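PDB 6OD8: putative aspartyl-tRNA synthetase from Leishmania major, which probably charges tRNA(Asp) with L-aspartate at the expense of ATP, releasing AMP and diphosphate, as a class II aminoacyl-tRNA synthetase. Local coordinates for residues Gln229-Phe234 with Leu314-Arg319; Gln233-Lys238 with Leu328-Ser333; Thr413-Lys418 with Glu430-Lys435. One frame throughout, in Å; residues are numbered along the deposited sequence. Where two conformers were deposited one is given.

All three contacts lie in the class II synthetase region of the chain. Contacts 1 and 2 are neighbours, their centres about 6 Å apart, and both start from helix 215-237: contact 1 sets it on strand 310-319 of the large mixed sheet, and contact 2 sets its last turn against helix 325-342, the next helix after that strand. They touch through Val316 with Leu235 and Met318 with Val330, so the two contacts adjoin, and both reach the second subunit, which places the pair at the dimer interface. Contact 3 comes later in the chain, between the loop after helix 404-412 and helix 427-441; its centre is about 33 Å from that of contact 1, on the periphery.

Contact 1: residues Gln229-Phe234 with Leu314-Arg319; sequences QYFRQF and LDVEMR. With EDO (1,2-ethanediol), chain D.
Phe231 lays its ring across the start of the segment Leu314-Arg319, with Leu314 and Val316 as its main partners. Its CG stands anti to the backbone N (chi1 174°), which carries the ring off helix 215-237 toward the strand. The CB of Leu314 sits over one face, 3.7 Å from the centroid of the Phe231 ring and 18° off the normal, a CH-pi contact displaced toward the rim near CZ and CE1. CD1 of Leu314 comes alongside the ring at CD1 of Phe231, 4.1 Å away. Val316 arrives obliquely: its CG2 lies 3.6 Å from CZ of Phe231. The ring thus bridges two strand residues whose side chains both project toward the helix, while Asp315 between them projects away. On that far side Asp315 OD1 accepts a hydrogen bond of 2.7 Å from O2 of an ethanediol, probably a crystallisation additive, and OD2 forms a salt bridge with Lys279. Helix and strand segments run nearly parallel, their axes 14° apart. The arrangement packs the probable motif 1 helix of a class II synthetase on a probable motif 2 strand; the salt bridge from Arg232 to Glu242 of the second subunit fits the place of motif 1 at the dimer interface. Strand 310-319 is hydrogen-bonded between strands 289-297 and 523-529, and Val293 of the former touches both Phe231 and Leu314.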
loop_
_atom_site.group_PDB
_atom_site.type_symbol
_atom_site.label_atom_id
_atom_site.label_comp_id
_atom_site.label_asym_id
_atom_site.label_seq_id
_atom_site.Cartn_x
_atom_site.Cartn_y
_atom_site.Cartn_z
ATOM N N GLN A 229 -3.422 1.916 7.108
ATOM C CA GLN A 229 -4.741 2.432 6.752
ATOM C C GLN A 229 -4.874 3.930 7.025
ATOM O O GLN A 229 -5.354 4.692 6.170
ATOM C CB GLN A 229 -5.791 1.663 7.535
ATOM C CG GLN A 229 -7.182 2.170 7.322
ATOM C CD GLN A 229 -8.191 1.385 8.148
ATOM O OE1 GLN A 229 -7.898 0.283 8.622
ATOM N NE2 GLN A 229 -9.374 1.956 8.333
ATOM N N TYR A 230 -4.496 4.369 8.236
ATOM C CA TYR A 230 -4.681 5.778 8.586
ATOM C C TYR A 230 -3.653 6.666 7.900
ATOM O O TYR A 230 -3.968 7.803 7.527
ATOM C CB TYR A 230 -4.633 5.947 10.110
ATOM C CG TYR A 230 -5.712 5.140 10.801
ATOM C CD1 TYR A 230 -6.999 5.066 10.260
ATOM C CD2 TYR A 230 -5.453 4.452 11.998
ATOM C CE1 TYR A 230 -7.996 4.327 10.879
ATOM C CE2 TYR A 230 -6.458 3.727 12.632
ATOM C CZ TYR A 230 -7.718 3.669 12.061
ATOM O OH TYR A 230 -8.717 2.950 12.663
ATOM N N PHE A 231 -2.435 6.169 7.698
ATOM C CA PHE A 231 -1.466 6.889 6.856
ATOM C C PHE A 231 -2.061 7.219 5.488
ATOM O O PHE A 231 -2.074 8.382 5.055
ATOM C CB PHE A 231 -0.193 6.038 6.702
ATOM C CG PHE A 231 0.832 6.603 5.729
ATOM C CD1 PHE A 231 1.759 7.550 6.157
ATOM C CD2 PHE A 231 0.898 6.153 4.402
ATOM C CE1 PHE A 231 2.730 8.071 5.271
ATOM C CE2 PHE A 231 1.844 6.662 3.506
ATOM C CZ PHE A 231 2.786 7.646 3.959
ATOM N N ARG A 232 -2.562 6.199 4.781
ATOM C CA ARG A 232 -3.097 6.432 3.439
ATOM C C ARG A 232 -4.359 7.288 3.476
ATOM O O ARG A 232 -4.551 8.170 2.625
ATOM C CB ARG A 232 -3.395 5.105 2.748
ATOM C CG ARG A 232 -2.184 4.268 2.380
ATOM C CD ARG A 232 -2.638 3.104 1.500
ATOM N NE ARG A 232 -3.749 2.389 2.130
ATOM C CZ ARG A 232 -3.608 1.424 3.035
ATOM N NH1 ARG A 232 -2.393 1.025 3.400
ATOM N NH2 ARG A 232 -4.684 0.832 3.554
ATOM N N GLN A 233 -5.240 7.057 4.445
ATOM C CA GLN A 233 -6.499 7.805 4.412
ATOM C C GLN A 233 -6.279 9.287 4.650
ATOM O O GLN A 233 -6.928 10.121 4.011
ATOM C CB GLN A 233 -7.500 7.261 5.429
ATOM C CG GLN A 233 -8.896 7.811 5.171
ATOM C CD GLN A 233 -9.365 7.590 3.725
ATOM O OE1 GLN A 233 -9.399 6.454 3.235
ATOM N NE2 GLN A 233 -9.723 8.679 3.037
ATOM N N PHE A 234 -5.403 9.643 5.589
ATOM C CA PHE A 234 -5.086 11.058 5.779
ATOM C C PHE A 234 -4.639 11.695 4.472
ATOM O O PHE A 234 -5.085 12.789 4.110
ATOM C CB PHE A 234 -3.996 11.239 6.833
ATOM C CG PHE A 234 -3.571 12.688 7.006
ATOM C CD1 PHE A 234 -4.298 13.538 7.840
ATOM C CD2 PHE A 234 -2.482 13.205 6.311
ATOM C CE1 PHE A 234 -3.933 14.891 7.994
ATOM C CE2 PHE A 234 -2.114 14.552 6.453
ATOM C CZ PHE A 234 -2.831 15.393 7.296
ATOM N N LEU A 314 6.895 4.240 4.522
ATOM C CA LEU A 314 5.743 5.091 4.269
ATOM C C LEU A 314 6.324 6.428 3.828
ATOM O O LEU A 314 6.935 7.135 4.640
ATOM C CB LEU A 314 4.897 5.231 5.535
ATOM C CG LEU A 314 4.594 3.973 6.351
ATOM C CD1 LEU A 314 3.804 4.294 7.627
ATOM C CD2 LEU A 314 3.747 2.986 5.481
ATOM N N ASP A 315 6.211 6.750 2.536
ATOM C CA ASP A 315 6.968 7.858 1.973
ATOM C C ASP A 315 6.013 8.901 1.422
ATOM O O ASP A 315 4.947 8.561 0.898
ATOM C CB ASP A 315 7.921 7.361 0.863
ATOM C CG ASP A 315 9.255 6.974 1.398
ATOM O OD1 ASP A 315 9.441 5.774 1.735
ATOM O OD2 ASP A 315 10.125 7.883 1.504
ATOM N N VAL A 316 6.399 10.168 1.561
ATOM C CA VAL A 316 5.588 11.304 1.146
ATOM C C VAL A 316 6.504 12.298 0.441
ATOM O O VAL A 316 7.635 12.531 0.883
ATOM C CB VAL A 316 4.876 11.958 2.361
ATOM C CG1 VAL A 316 4.096 13.214 1.942
ATOM C CG2 VAL A 316 3.931 10.956 3.062
ATOM N N GLU A 317 6.030 12.877 -0.665
ATOM C CA GLU A 317 6.734 14.011 -1.274
ATOM C C GLU A 317 5.686 14.988 -1.794
ATOM O O GLU A 317 4.614 14.568 -2.234
ATOM C CB GLU A 317 7.702 13.556 -2.411
ATOM C CG GLU A 317 8.819 14.595 -2.788
ATOM C CD GLU A 317 10.002 14.596 -1.820
ATOM O OE1 GLU A 317 10.121 13.671 -0.980
ATOM O OE2 GLU A 317 10.839 15.521 -1.906
ATOM N N MET A 318 5.979 16.298 -1.719
ATOM C CA MET A 318 4.972 17.284 -2.097
ATOM C C MET A 318 5.633 18.582 -2.544
ATOM O O MET A 318 6.727 18.922 -2.089
ATOM C CB MET A 318 4.031 17.578 -0.920
ATOM C CG MET A 318 4.829 18.071 0.317
ATOM S SD MET A 318 3.766 18.300 1.745
ATOM C CE MET A 318 3.128 19.924 1.310
ATOM N N ARG A 319 4.949 19.319 -3.433
ATOM C CA ARG A 319 5.375 20.680 -3.735
ATOM C C ARG A 319 5.332 21.547 -2.490
ATOM O O ARG A 319 4.504 21.350 -1.599
ATOM C CB ARG A 319 4.457 21.337 -4.758
ATOM C CG ARG A 319 4.366 20.694 -6.065
ATOM C CD ARG A 319 3.383 21.504 -6.873
ATOM N NE ARG A 319 3.114 20.827 -8.108
ATOM C CZ ARG A 319 2.124 21.148 -8.913
ATOM N NH1 ARG A 319 1.308 22.156 -8.598
ATOM N NH2 ARG A 319 1.957 20.452 -10.015
HETATM C C1 EDO D . 11.302 5.546 5.135
HETATM O O1 EDO D . 12.665 5.692 5.541
HETATM C C2 EDO D . 11.309 4.572 3.985
HETATM O O2 EDO D . 11.821 5.199 2.818
#

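Contact 2: residues Gln233-Lys238 with Leu328-Ser333; sequences QFLIDK and LDVAES. With EDO (1,2-ethanediol), chain H.
Phe234, Val330 and Ser333 carry this helix-helix packing in the catalytic core of the class II synthetase fold, built on a largely antiparallel sheet. Here the end of helix 215-237, the probable motif 1 helix, crosses helix 325-342 at 135°, the axes of the two short segments 11.2 Å apart. A trans chi1 of 177° sends the Phe234 ring across to the second helix. There the ring meets Ser333 obliquely, CZ of Phe234 lying 3.6 Å from CB of Ser333. CE2 of the same ring approaches the backbone, 3.9 Å from O of Val330, and the Val330 side chain adds looser apolar contact: its CG1 is 4.2 Å from CE2 of Phe234 and 4.4 Å from CD2 of Leu235. From its own segment, CG of Lys238, just past the helix end, lies over one face of Phe234, and CD2 of Leu235 is at its edge. Tyr337, one turn beyond Ser333, meets the Phe234 ring edge-to-face, and Phe240 lies against both Leu235 and Val330. While CB of Ser333 faces the ring, its hydroxyl is directed to an ethanediol, probably from the crystallisation liquor, whose O2 is hydrogen-bonded to both OG of Ser333 (3.0 Å) and O of Asp329 (3.1 Å).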
loop_
_atom_site.group_PDB
_atom_site.type_symbol
_atom_site.label_atom_id
_atom_site.label_comp_id
_atom_site.label_asym_id
_atom_site.label_seq_id
_atom_site.Cartn_x
_atom_site.Cartn_y
_atom_site.Cartn_z
ATOM N N GLN A 233 -5.240 7.057 4.445
ATOM C CA GLN A 233 -6.499 7.805 4.412
ATOM C C GLN A 233 -6.279 9.287 4.650
ATOM O O GLN A 233 -6.928 10.121 4.011
ATOM C CB GLN A 233 -7.500 7.261 5.429
ATOM C CG GLN A 233 -8.896 7.811 5.171
ATOM C CD GLN A 233 -9.365 7.590 3.725
ATOM O OE1 GLN A 233 -9.399 6.454 3.235
ATOM N NE2 GLN A 233 -9.723 8.679 3.037
ATOM N N PHE A 234 -5.403 9.643 5.589
ATOM C CA PHE A 234 -5.086 11.058 5.779
ATOM C C PHE A 234 -4.639 11.695 4.472
ATOM O O PHE A 234 -5.085 12.789 4.110
ATOM C CB PHE A 234 -3.996 11.239 6.833
ATOM C CG PHE A 234 -3.571 12.688 7.006
ATOM C CD1 PHE A 234 -4.298 13.538 7.840
ATOM C CD2 PHE A 234 -2.482 13.205 6.311
ATOM C CE1 PHE A 234 -3.933 14.891 7.994
ATOM C CE2 PHE A 234 -2.114 14.552 6.453
ATOM C CZ PHE A 234 -2.831 15.393 7.296
ATOM N N LEU A 235 -3.729 11.029 3.761
ATOM C CA LEU A 235 -3.108 11.649 2.593
ATOM C C LEU A 235 -4.052 11.664 1.393
ATOM O O LEU A 235 -4.087 12.635 0.628
ATOM C CB LEU A 235 -1.805 10.896 2.275
ATOM C CG LEU A 235 -0.775 11.008 3.419
ATOM C CD1 LEU A 235 0.311 9.922 3.243
ATOM C CD2 LEU A 235 -0.156 12.402 3.482
ATOM N N ILE A 236 -4.815 10.590 1.205
ATOM C CA ILE A 236 -5.885 10.601 0.204
ATOM C C ILE A 236 -6.845 11.760 0.451
ATOM O O ILE A 236 -7.255 12.446 -0.490
ATOM C CB ILE A 236 -6.626 9.241 0.203
ATOM C CG1 ILE A 236 -5.737 8.146 -0.374
ATOM C CG2 ILE A 236 -7.966 9.329 -0.558
ATOM C CD1 ILE A 236 -6.225 6.732 -0.028
ATOM N N ASP A 237 -7.243 11.973 1.717
ATOM C CA ASP A 237 -8.115 13.090 2.081
ATOM C C ASP A 237 -7.516 14.424 1.671
ATOM O O ASP A 237 -8.254 15.370 1.385
ATOM C CB ASP A 237 -8.358 13.144 3.600
ATOM C CG ASP A 237 -9.381 12.140 4.098
ATOM O OD1 ASP A 237 -10.034 11.458 3.283
ATOM O OD2 ASP A 237 -9.511 12.036 5.342
ATOM N N LYS A 238 -6.183 14.539 1.711
ATOM C CA LYS A 238 -5.470 15.752 1.341
ATOM C C LYS A 238 -5.004 15.737 -0.114
ATOM O O LYS A 238 -4.104 16.509 -0.470
ATOM C CB LYS A 238 -4.272 15.959 2.270
ATOM C CG LYS A 238 -4.617 15.993 3.753
ATOM C CD LYS A 238 -5.219 17.323 4.135
ATOM C CE LYS A 238 -5.532 17.391 5.616
ATOM N NZ LYS A 238 -6.177 18.693 5.946
ATOM N N LEU A 328 6.481 19.973 7.105
ATOM C CA LEU A 328 6.374 19.657 8.514
ATOM C C LEU A 328 4.935 19.797 9.004
ATOM O O LEU A 328 4.475 18.996 9.827
ATOM C CB LEU A 328 7.337 20.575 9.292
ATOM C CG LEU A 328 7.295 20.484 10.805
ATOM C CD1 LEU A 328 7.645 19.048 11.228
ATOM C CD2 LEU A 328 8.288 21.507 11.386
ATOM N N ASP A 329 4.205 20.796 8.499
ATOM C CA ASP A 329 2.787 20.929 8.827
ATOM C C ASP A 329 2.018 19.657 8.464
ATOM O O ASP A 329 1.201 19.163 9.254
ATOM C CB ASP A 329 2.178 22.133 8.093
ATOM C CG ASP A 329 2.614 23.482 8.655
ATOM O OD1 ASP A 329 3.243 23.544 9.733
ATOM O OD2 ASP A 329 2.329 24.505 7.985
ATOM N N VAL A 330 2.254 19.124 7.258
ATOM C CA VAL A 330 1.568 17.903 6.827
ATOM C C VAL A 330 1.989 16.720 7.688
ATOM O O VAL A 330 1.153 15.941 8.144
ATOM C CB VAL A 330 1.828 17.642 5.329
ATOM C CG1 VAL A 330 1.496 16.201 4.935
ATOM C CG2 VAL A 330 0.981 18.637 4.491
ATOM N N ALA A 331 3.293 16.581 7.931
ATOM C CA ALA A 331 3.809 15.452 8.710
ATOM C C ALA A 331 3.230 15.434 10.122
ATOM O O ALA A 331 2.882 14.369 10.643
ATOM C CB ALA A 331 5.338 15.525 8.752
ATOM N N GLU A 332 3.131 16.604 10.767
ATOM C CA GLU A 332 2.576 16.642 12.120
ATOM C C GLU A 332 1.089 16.319 12.119
ATOM O O GLU A 332 0.593 15.627 13.024
ATOM C CB GLU A 332 2.805 18.015 12.755
ATOM C CG GLU A 332 4.236 18.269 13.169
ATOM C CD GLU A 332 4.444 19.691 13.666
ATOM O OE1 GLU A 332 3.544 20.531 13.444
ATOM O OE2 GLU A 332 5.501 19.975 14.277
ATOM N N SER A 333 0.348 16.878 11.168
ATOM C CA SER A 333 -1.074 16.571 11.085
ATOM C C SER A 333 -1.280 15.092 10.783
ATOM O O SER A 333 -2.222 14.472 11.294
ATOM C CB SER A 333 -1.745 17.431 10.007
ATOM O OG SER A 333 -1.640 18.811 10.318
HETATM C C1 EDO H . 0.207 20.290 13.147
HETATM O O1 EDO H . -1.227 20.290 13.243
HETATM C C2 EDO H . 0.699 21.323 12.143
HETATM O O2 EDO H . -0.148 21.315 10.987
#

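Contact 3: residues Thr413-Lys418 with Glu430-Lys435; sequences TVLDEK and EKLLGK. With EDO (1,2-ethanediol), chain J.
Leu432 meets the loop Thr413-Lys418 through a single methyl group, CD2, which two branched side chains approach. CG2 of Val414 comes within 3.8 Å of CD2 of Leu432, and CD2 of Leu415 lies 3.9 Å from that same methyl. The Leu432 side chain starts out fully trans (chi1 180°), directed toward the loop, and passes alongside both partners, each pointing the opposite way. In Val414, CG1 is anti to the carbonyl carbon (chi1 -59°), so CG2 falls between N and C and is the methyl that touches. These three side chains form the closer-packed part of the contact, a small apolar patch at the surface with Val414 on its solvent side, burying 94 Å² over both segments.

The rest of the loop is looser and polar. Asp416 is poorly ordered, and no side-chain atoms of Glu417 beyond CB are modelled. An ethanediol, probably from the crystallisation liquor, lies on this side: its O2 donates a loosely defined hydrogen bond of 2.8 Å to OD1 of Asp416, and NZ of Lys418 donates one of 3.3 Å to its O1. The same NZ makes a weak bond of 3.2 Å to O of Leu415 and another bond to O of Asn412, a pose that a crystal neighbour touching Lys418 may influence.

Leu432 also touches Leu411 of helix 404-412, while the adjoining Leu433 packs on Cys407 and Leu410. Helix 427-441 is thus joined both to helix 404-412 and to the loop that leaves it, and Lys431 and Glu430 tie it to strand 480-487 through Glu480 and Glu481.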
loop_
_atom_site.group_PDB
_atom_site.type_symbol
_atom_site.label_atom_id
_atom_site.label_comp_id
_atom_site.label_asym_id
_atom_site.label_seq_id
_atom_site.Cartn_x
_atom_site.Cartn_y
_atom_site.Cartn_z
ATOM N N THR A 413 22.662 21.125 29.352
ATOM C CA THR A 413 22.356 21.374 30.760
ATOM C C THR A 413 22.751 20.207 31.652
ATOM O O THR A 413 22.947 20.404 32.854
ATOM C CB THR A 413 20.871 21.682 30.981
ATOM O OG1 THR A 413 20.076 20.555 30.625
ATOM C CG2 THR A 413 20.431 22.917 30.198
ATOM N N VAL A 414 22.876 19.002 31.103
ATOM C CA VAL A 414 23.262 17.832 31.880
ATOM C C VAL A 414 24.593 17.245 31.436
ATOM O O VAL A 414 25.052 16.276 32.042
ATOM C CB VAL A 414 22.168 16.742 31.843
ATOM C CG1 VAL A 414 20.859 17.278 32.384
ATOM C CG2 VAL A 414 21.986 16.234 30.429
ATOM N N LEU A 415 25.223 17.787 30.392
ATOM C CA LEU A 415 26.484 17.255 29.888
ATOM C C LEU A 415 27.677 18.006 30.467
ATOM O O LEU A 415 27.659 19.237 30.583
ATOM C CB LEU A 415 26.548 17.314 28.360
ATOM C CG LEU A 415 25.560 16.458 27.571
ATOM C CD1 LEU A 415 25.767 16.689 26.081
ATOM C CD2 LEU A 415 25.730 14.995 27.949
ATOM N N ASP A 416 28.717 17.251 30.827
ATOM C CA ASP A 416 29.990 17.847 31.214
ATOM C C ASP A 416 30.837 18.178 29.991
ATOM O O ASP A 416 31.545 19.193 29.971
ATOM C CB ASP A 416 30.744 16.901 32.153
ATOM C CG ASP A 416 30.301 17.039 33.603
ATOM O OD1 ASP A 416 30.416 18.159 34.152
ATOM O OD2 ASP A 416 29.831 16.033 34.184
ATOM N N GLU A 417 30.788 17.326 28.970
ATOM C CA GLU A 417 31.446 17.591 27.694
ATOM C C GLU A 417 30.447 18.341 26.819
ATOM O O GLU A 417 29.607 17.731 26.147
ATOM C CB GLU A 417 31.914 16.294 27.042
ATOM N N LYS A 418 30.538 19.673 26.832
ATOM C CA LYS A 418 29.571 20.504 26.124
ATOM C C LYS A 418 29.679 20.288 24.618
ATOM O O LYS A 418 30.775 20.169 24.070
ATOM C CB LYS A 418 29.797 21.983 26.464
ATOM C CG LYS A 418 29.799 22.306 27.976
ATOM C CD LYS A 418 28.396 22.189 28.569
ATOM C CE LYS A 418 28.413 22.358 30.079
ATOM N NZ LYS A 418 27.036 22.397 30.628
ATOM N N GLU A 430 20.338 11.018 21.377
ATOM C CA GLU A 430 18.916 11.200 21.052
ATOM C C GLU A 430 18.024 10.740 22.202
ATOM O O GLU A 430 17.002 11.376 22.498
ATOM C CB GLU A 430 18.522 10.468 19.753
ATOM C CG GLU A 430 18.517 8.925 19.840
ATOM C CD GLU A 430 17.969 8.221 18.591
ATOM O OE1 GLU A 430 17.433 8.888 17.679
ATOM O OE2 GLU A 430 18.081 6.979 18.524
ATOM N N LYS A 431 18.392 9.640 22.869
ATOM C CA LYS A 431 17.563 9.178 23.972
ATOM C C LYS A 431 17.678 10.113 25.167
ATOM O O LYS A 431 16.676 10.374 25.843
ATOM C CB LYS A 431 17.904 7.734 24.355
ATOM C CG LYS A 431 16.949 6.750 23.661
ATOM C CD LYS A 431 16.956 5.348 24.249
ATOM C CE LYS A 431 17.730 4.393 23.355
ATOM N NZ LYS A 431 16.969 3.139 23.075
ATOM N N LEU A 432 18.875 10.651 25.424
ATOM C CA LEU A 432 18.999 11.637 26.493
ATOM C C LEU A 432 18.149 12.867 26.183
ATOM O O LEU A 432 17.427 13.368 27.052
ATOM C CB LEU A 432 20.468 12.020 26.705
ATOM C CG LEU A 432 20.740 13.056 27.802
ATOM C CD1 LEU A 432 20.197 12.590 29.136
ATOM C CD2 LEU A 432 22.253 13.339 27.942
ATOM N N LEU A 433 18.158 13.312 24.923
ATOM C CA LEU A 433 17.375 14.479 24.548
ATOM C C LEU A 433 15.890 14.227 24.739
ATOM O O LEU A 433 15.170 15.090 25.262
ATOM C CB LEU A 433 17.678 14.873 23.100
ATOM C CG LEU A 433 16.871 16.037 22.527
ATOM C CD1 LEU A 433 17.092 17.331 23.347
ATOM C CD2 LEU A 433 17.178 16.268 21.036
ATOM N N GLY A 434 15.415 13.048 24.337
ATOM C CA GLY A 434 14.004 12.736 24.489
ATOM C C GLY A 434 13.578 12.644 25.942
ATOM O O GLY A 434 12.452 13.007 26.285
ATOM N N LYS A 435 14.467 12.160 26.817
ATOM C CA LYS A 435 14.167 12.156 28.246
ATOM C C LYS A 435 14.073 13.578 28.785
ATOM O O LYS A 435 13.147 13.907 29.537
ATOM C CB LYS A 435 15.223 11.353 29.015
HETATM C C1 EDO J . 25.873 20.596 33.766
HETATM O O1 EDO J . 26.764 21.716 33.836
HETATM C C2 EDO J . 26.578 19.328 34.224
HETATM O O2 EDO J . 27.997 19.533 34.160
#